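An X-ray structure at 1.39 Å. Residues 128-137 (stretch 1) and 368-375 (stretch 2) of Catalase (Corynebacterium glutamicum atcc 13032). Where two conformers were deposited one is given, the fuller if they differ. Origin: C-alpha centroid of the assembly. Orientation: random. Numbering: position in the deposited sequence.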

ATOM      1  N   LEU A 128     -16.515  20.589   8.144  1.00  8.47           N
ATOM      2  CA  LEU A 128     -17.754  20.534   7.372  1.00  8.09           C
ATOM      3  C   LEU A 128     -17.497  20.287   5.900  1.00  8.58           C
ATOM      4  O   LEU A 128     -16.547  20.831   5.338  1.00  8.87           O
ATOM      5  CB  LEU A 128     -18.478  21.872   7.496  1.00  9.15           C
ATOM      6  CG  LEU A 128     -19.012  22.185   8.889  1.00  9.74           C
ATOM      7  CD1 LEU A 128     -19.085  23.683   9.088  1.00 11.42           C
ATOM      8  CD2 LEU A 128     -20.381  21.537   9.075  1.00 10.77           C
ATOM      9  N   ARG A 129     -18.356  19.476   5.277  1.00  8.11           N
ATOM     10  CA  ARG A 129     -18.443  19.393   3.821  1.00  8.50           C
ATOM     11  C   ARG A 129     -19.826  19.828   3.385  1.00  7.99           C
ATOM     12  O   ARG A 129     -20.827  19.342   3.919  1.00  8.95           O
ATOM     13  CB  ARG A 129     -18.243  17.958   3.323  1.00  8.16           C
ATOM     14  CG  ARG A 129     -18.733  17.763   1.874  1.00  8.49           C
ATOM     15  CD  ARG A 129     -18.117  16.517   1.256  1.00  8.41           C
ATOM     16  NE  ARG A 129     -16.666  16.655   1.263  1.00  8.11           N
ATOM     17  CZ  ARG A 129     -15.804  15.645   1.252  1.00  7.08           C
ATOM     18  NH1 ARG A 129     -16.242  14.391   1.200  1.00  7.69           N
ATOM     19  NH2 ARG A 129     -14.499  15.895   1.294  1.00  9.04           N
ATOM     20  N   PHE A 130     -19.880  20.726   2.410  1.00  7.74           N
ATOM     21  CA  PHE A 130     -21.132  21.084   1.769  1.00  8.93           C
ATOM     22  C   PHE A 130     -21.141  20.505   0.360  1.00  8.82           C
ATOM     23  O   PHE A 130     -20.242  20.785  -0.442  1.00  8.64           O
ATOM     24  CB  PHE A 130     -21.295  22.607   1.749  1.00  9.54           C
ATOM     25  CG  PHE A 130     -21.213  23.232   3.116  1.00  9.79           C
ATOM     26  CD1 PHE A 130     -22.251  23.071   4.020  1.00 10.68           C
ATOM     27  CD2 PHE A 130     -20.084  23.944   3.513  1.00 10.79           C
ATOM     28  CE1 PHE A 130     -22.183  23.623   5.289  1.00 11.64           C
ATOM     29  CE2 PHE A 130     -20.005  24.502   4.793  1.00 11.81           C
ATOM     30  CZ  PHE A 130     -21.056  24.338   5.681  1.00 12.05           C
ATOM     31  N   TYR A 131     -22.136  19.664   0.077  1.00  8.42           N
ATOM     32  CA  TYR A 131     -22.242  19.031  -1.236  1.00  9.21           C
ATOM     33  C   TYR A 131     -22.959  19.996  -2.176  1.00 10.57           C
ATOM     34  O   TYR A 131     -24.165  19.866  -2.408  1.00 10.17           O
ATOM     35  CB  TYR A 131     -22.990  17.690  -1.144  1.00  8.72           C
ATOM     36  CG  TYR A 131     -22.274  16.618  -0.322  1.00  7.53           C
ATOM     37  CD1 TYR A 131     -22.421  16.548   1.067  1.00  8.38           C
ATOM     38  CD2 TYR A 131     -21.468  15.664  -0.940  1.00  7.89           C
ATOM     39  CE1 TYR A 131     -21.778  15.568   1.814  1.00  8.84           C
ATOM     40  CE2 TYR A 131     -20.815  14.673  -0.200  1.00  8.15           C
ATOM     41  CZ  TYR A 131     -20.981  14.626   1.177  1.00  8.15           C
ATOM     42  OH  TYR A 131     -20.344  13.664   1.931  1.00  9.29           O
ATOM     43  N   THR A 132     -22.218  20.968  -2.710  1.00  9.23           N
ATOM     44  CA  THR A 132     -22.821  22.037  -3.504  1.00 10.00           C
ATOM     45  C   THR A 132     -22.975  21.659  -4.974  1.00 10.81           C
ATOM     46  O   THR A 132     -22.377  20.686  -5.456  1.00 10.58           O
ATOM     47  CB  THR A 132     -22.044  23.390  -3.399  1.00  9.55           C
ATOM     48  OG1 THR A 132     -21.108  23.517  -4.479  1.00 10.37           O
ATOM     49  CG2 THR A 132     -21.326  23.537  -2.064  1.00 10.12           C
ATOM     50  N   GLU A 133     -23.764  22.454  -5.689  1.00 11.19           N
ATOM     51  CA  GLU A 133     -24.013  22.230  -7.110  0.53 11.36           C
ATOM     52  C   GLU A 133     -22.783  22.549  -7.960  1.00 11.87           C
ATOM     53  O   GLU A 133     -22.731  22.197  -9.133  1.00 14.50           O
ATOM     54  CB  GLU A 133     -25.213  23.058  -7.583  0.53 12.24           C
ATOM     55  CG  GLU A 133     -26.534  22.666  -6.922  0.53 14.20           C
ATOM     56  CD  GLU A 133     -27.703  23.528  -7.369  0.53 19.67           C
ATOM     57  OE1 GLU A 133     -27.603  24.180  -8.431  0.53 23.83           O
ATOM     58  OE2 GLU A 133     -28.726  23.555  -6.651  0.53 25.93           O
ATOM     59  N   GLU A 134     -21.802  23.226  -7.367  1.00 11.01           N
ATOM     60  CA  GLU A 134     -20.550  23.538  -8.063  1.00 10.39           C
ATOM     61  C   GLU A 134     -19.369  22.804  -7.428  1.00 10.29           C
ATOM     62  O   GLU A 134     -18.211  23.208  -7.580  1.00 11.10           O
ATOM     63  CB  GLU A 134     -20.323  25.058  -8.150  1.00 11.79           C
ATOM     64  CG  GLU A 134     -21.423  25.720  -8.984  1.00 12.57           C
ATOM     65  CD  GLU A 134     -21.306  27.225  -9.180  1.00 16.10           C
ATOM     66  OE1 GLU A 134     -20.467  27.883  -8.537  1.00 15.15           O
ATOM     67  OE2 GLU A 134     -22.096  27.759  -9.993  1.00 20.39           O
ATOM     68  N   GLY A 135     -19.672  21.708  -6.736  1.00  8.97           N
ATOM     69  CA  GLY A 135     -18.649  20.858  -6.146  1.00 10.57           C
ATOM     70  C   GLY A 135     -18.709  20.803  -4.629  1.00  8.75           C
ATOM     71  O   GLY A 135     -19.466  21.547  -3.995  1.00 10.16           O
ATOM     72  N   ASN A 136     -17.916  19.913  -4.037  1.00  8.37           N
ATOM     73  CA  ASN A 136     -17.834  19.827  -2.581  1.00  8.88           C
ATOM     74  C   ASN A 136     -17.010  20.987  -2.046  1.00  8.92           C
ATOM     75  O   ASN A 136     -15.866  21.176  -2.445  1.00  9.51           O
ATOM     76  CB  ASN A 136     -17.215  18.502  -2.119  1.00  9.62           C
ATOM     77  CG  ASN A 136     -18.081  17.298  -2.466  1.00  9.19           C
ATOM     78  OD1 ASN A 136     -19.282  17.442  -2.705  1.00 10.62           O
ATOM     79  ND2 ASN A 136     -17.475  16.103  -2.493  1.00 11.82           N
ATOM     80  N   TYR A 137     -17.610  21.769  -1.154  1.00  8.47           N
ATOM     81  CA  TYR A 137     -16.908  22.855  -0.484  1.00  8.36           C
ATOM     82  C   TYR A 137     -16.721  22.451   0.969  1.00  7.03           C
ATOM     83  O   TYR A 137     -17.704  22.303   1.709  1.00  8.94           O
ATOM     84  CB  TYR A 137     -17.725  24.150  -0.572  1.00  8.67           C
ATOM     85  CG  TYR A 137     -17.112  25.317   0.177  1.00  8.67           C
ATOM     86  CD1 TYR A 137     -15.732  25.446   0.293  1.00  9.97           C
ATOM     87  CD2 TYR A 137     -17.913  26.285   0.779  1.00  8.64           C
ATOM     88  CE1 TYR A 137     -15.167  26.506   0.981  1.00  9.40           C
ATOM     89  CE2 TYR A 137     -17.349  27.351   1.474  1.00 10.38           C
ATOM     90  CZ  TYR A 137     -15.978  27.452   1.568  1.00 10.36           C
ATOM     91  OH  TYR A 137     -15.418  28.503   2.256  1.00 10.52           O
ATOM     92  N   PRO A 368     -18.188   6.715  -2.081  1.00  8.64           N
ATOM     93  CA  PRO A 368     -19.499   7.364  -1.965  1.00  9.78           C
ATOM     94  C   PRO A 368     -19.517   8.696  -1.186  1.00  9.13           C
ATOM     95  O   PRO A 368     -20.082   9.675  -1.684  1.00  9.24           O
ATOM     96  CB  PRO A 368     -20.336   6.288  -1.275  1.00 11.42           C
ATOM     97  CG  PRO A 368     -19.794   5.009  -1.889  1.00 11.28           C
ATOM     98  CD  PRO A 368     -18.294   5.245  -1.985  1.00 10.02           C
ATOM     99  N   VAL A 369     -18.909   8.752  -0.005  1.00  8.78           N
ATOM    100  CA  VAL A 369     -19.002   9.964   0.809  1.00  9.43           C
ATOM    101  C   VAL A 369     -18.153  11.118   0.240  1.00  8.89           C
ATOM    102  O   VAL A 369     -18.371  12.292   0.572  1.00  8.96           O
ATOM    103  CB  VAL A 369     -18.643   9.663   2.287  1.00 10.66           C
ATOM    104  CG1 VAL A 369     -17.156   9.470   2.459  1.00 10.80           C
ATOM    105  CG2 VAL A 369     -19.128  10.759   3.197  1.00 13.97           C
ATOM    106  N   ASN A 370     -17.195  10.793  -0.628  1.00  7.88           N
ATOM    107  CA  ASN A 370     -16.293  11.808  -1.172  1.00  7.95           C
ATOM    108  C   ASN A 370     -16.669  12.334  -2.554  1.00  8.69           C
ATOM    109  O   ASN A 370     -16.130  13.353  -2.995  1.00  9.97           O
ATOM    110  CB  ASN A 370     -14.856  11.298  -1.154  1.00  7.85           C
ATOM    111  CG  ASN A 370     -14.348  11.095   0.255  1.00  7.71           C
ATOM    112  OD1 ASN A 370     -14.641  11.904   1.143  1.00  8.07           O
ATOM    113  ND2 ASN A 370     -13.606  10.008   0.485  1.00  7.97           N
ATOM    114  N   ARG A 371     -17.588  11.653  -3.235  1.00  9.65           N
ATOM    115  CA  ARG A 371     -18.041  12.114  -4.549  1.00 10.79           C
ATOM    116  C   ARG A 371     -18.968  13.309  -4.425  1.00 10.12           C
ATOM    117  O   ARG A 371     -19.847  13.328  -3.562  1.00 12.20           O
ATOM    118  CB  ARG A 371     -18.819  11.018  -5.272  1.00 15.08           C
ATOM    119  CG  ARG A 371     -18.039   9.778  -5.556  1.00 17.05           C
ATOM    120  CD  ARG A 371     -18.661   9.029  -6.717  1.00 15.98           C
ATOM    121  NE  ARG A 371     -20.027   8.564  -6.480  1.00 18.75           N
ATOM    122  CZ  ARG A 371     -20.332   7.384  -5.947  1.00 19.53           C
ATOM    123  NH1 ARG A 371     -19.369   6.556  -5.559  1.00 15.98           N
ATOM    124  NH2 ARG A 371     -21.603   7.034  -5.786  1.00 26.02           N
ATOM    125  N   PRO A 372     -18.811  14.304  -5.318  1.00  8.83           N
ATOM    126  CA  PRO A 372     -19.755  15.421  -5.301  1.00  9.52           C
ATOM    127  C   PRO A 372     -21.117  15.021  -5.879  1.00 10.39           C
ATOM    128  O   PRO A 372     -21.300  13.881  -6.325  1.00 10.11           O
ATOM    129  CB  PRO A 372     -19.064  16.468  -6.176  1.00  9.40           C
ATOM    130  CG  PRO A 372     -18.216  15.677  -7.115  1.00  9.66           C
ATOM    131  CD  PRO A 372     -17.742  14.488  -6.317  1.00  9.79           C
ATOM    132  N   ILE A 373     -22.080  15.937  -5.854  1.00 10.10           N
ATOM    133  CA  ILE A 373     -23.380  15.606  -6.418  1.00 11.26           C
ATOM    134  C   ILE A 373     -23.391  15.761  -7.939  1.00 13.51           C
ATOM    135  O   ILE A 373     -24.177  15.108  -8.618  1.00 18.86           O
ATOM    136  CB  ILE A 373     -24.539  16.360  -5.753  1.00 14.53           C
ATOM    137  CG1 ILE A 373     -24.370  17.871  -5.911  1.00 18.20           C
ATOM    138  CG2 ILE A 373     -24.649  15.946  -4.298  1.00 16.72           C
ATOM    139  CD1 ILE A 373     -25.602  18.661  -5.495  1.00 24.87           C
ATOM    140  N   ASN A 374     -22.504  16.609  -8.461  1.00 13.57           N
ATOM    141  CA  ASN A 374     -22.336  16.778  -9.905  1.00 14.88           C
ATOM    142  C   ASN A 374     -21.300  15.813 -10.488  1.00 14.59           C
ATOM    143  O   ASN A 374     -20.464  15.275  -9.756  1.00 12.99           O
ATOM    144  CB  ASN A 374     -21.998  18.247 -10.259  1.00 16.71           C
ATOM    145  CG  ASN A 374     -20.725  18.769  -9.559  1.00 17.59           C
ATOM    146  OD1 ASN A 374     -20.502  18.525  -8.372  1.00 18.40           O
ATOM    147  ND2 ASN A 374     -19.898  19.508 -10.303  1.00 18.46           N
ATOM    148  N   GLU A 375     -21.356  15.575 -11.794  1.00 16.52           N
ATOM    149  CA  GLU A 375     -20.402  14.665 -12.426  1.00 14.27           C
ATOM    150  C   GLU A 375     -19.013  15.280 -12.486  1.00 12.86           C
ATOM    151  O   GLU A 375     -18.849  16.462 -12.779  1.00 14.21           O
ATOM    152  CB  GLU A 375     -20.854  14.279 -13.836  1.00 17.62           C
ATOM    153  CG  GLU A 375     -22.112  13.414 -13.874  1.00 18.43           C
ATOM    154  CD  GLU A 375     -21.845  11.941 -13.590  1.00 19.35           C
ATOM    155  OE1 GLU A 375     -20.670  11.541 -13.458  1.00 20.21           O
ATOM    156  OE2 GLU A 375     -22.826  11.173 -13.511  1.00 25.98           O
TER
HETATM  157  O   HOH W   1     -21.296  18.309  -4.414  1.00 11.81           O

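Stretch 1 is a beta hairpin, its two strands joined by a type I turn from Thr132 to Gly135, and stretch 2 is an irregular segment laid against it. Together they bury 470 Å², and Tyr131 and Ile373 cover the most.

Tyr131 points toward stretch 2 with chi1 in m, which carries its ring to two backbone carbonyls, Val369 O and Arg371 O. Its OH donates to Val369 O at 2.8 Å, while Arg371 O sits near the ring plane, at the edge, 3.7 Å from Tyr131 CE2. A tyrosine suits this place because a flat apolar body can fill space while its tip answers a backbone carbonyl. Arg129, two residues earlier on the same strand and also pointing toward stretch 2, works the same region: its NH1 donates to Asn370 OD1 at 3.0 Å, nearly straight, and weakly to Val369 O at 3.1 Å. Val369 O therefore takes hydrogen bonds from both side chains.

Ile373 covers the other end. Its CG2 lies 4.0 Å from Tyr131 CB, its CD1 3.6 Å from Tyr131 O and its CG1 3.5 Å from Thr132 O, so a branched aliphatic chain packs along the strand as it enters the turn. Its backbone is served by water 1, which accepts from Ile373 N (2.9 Å) and donates to Thr132 O and Asn136 OD1 (both 2.8 Å), bridging the stretches where direct polar contact is lacking.

Asn136 starts sideways, but its end reaches stretch 2, OD1 standing 3.3 Å from Pro372 CA. Gly135 is required by its own backbone angles, where a CB would jam against the preceding carbonyl. Asn374 packs beside the turn at a price: its OD1, 3.7 Å from Gly135 N, is buried without a partner.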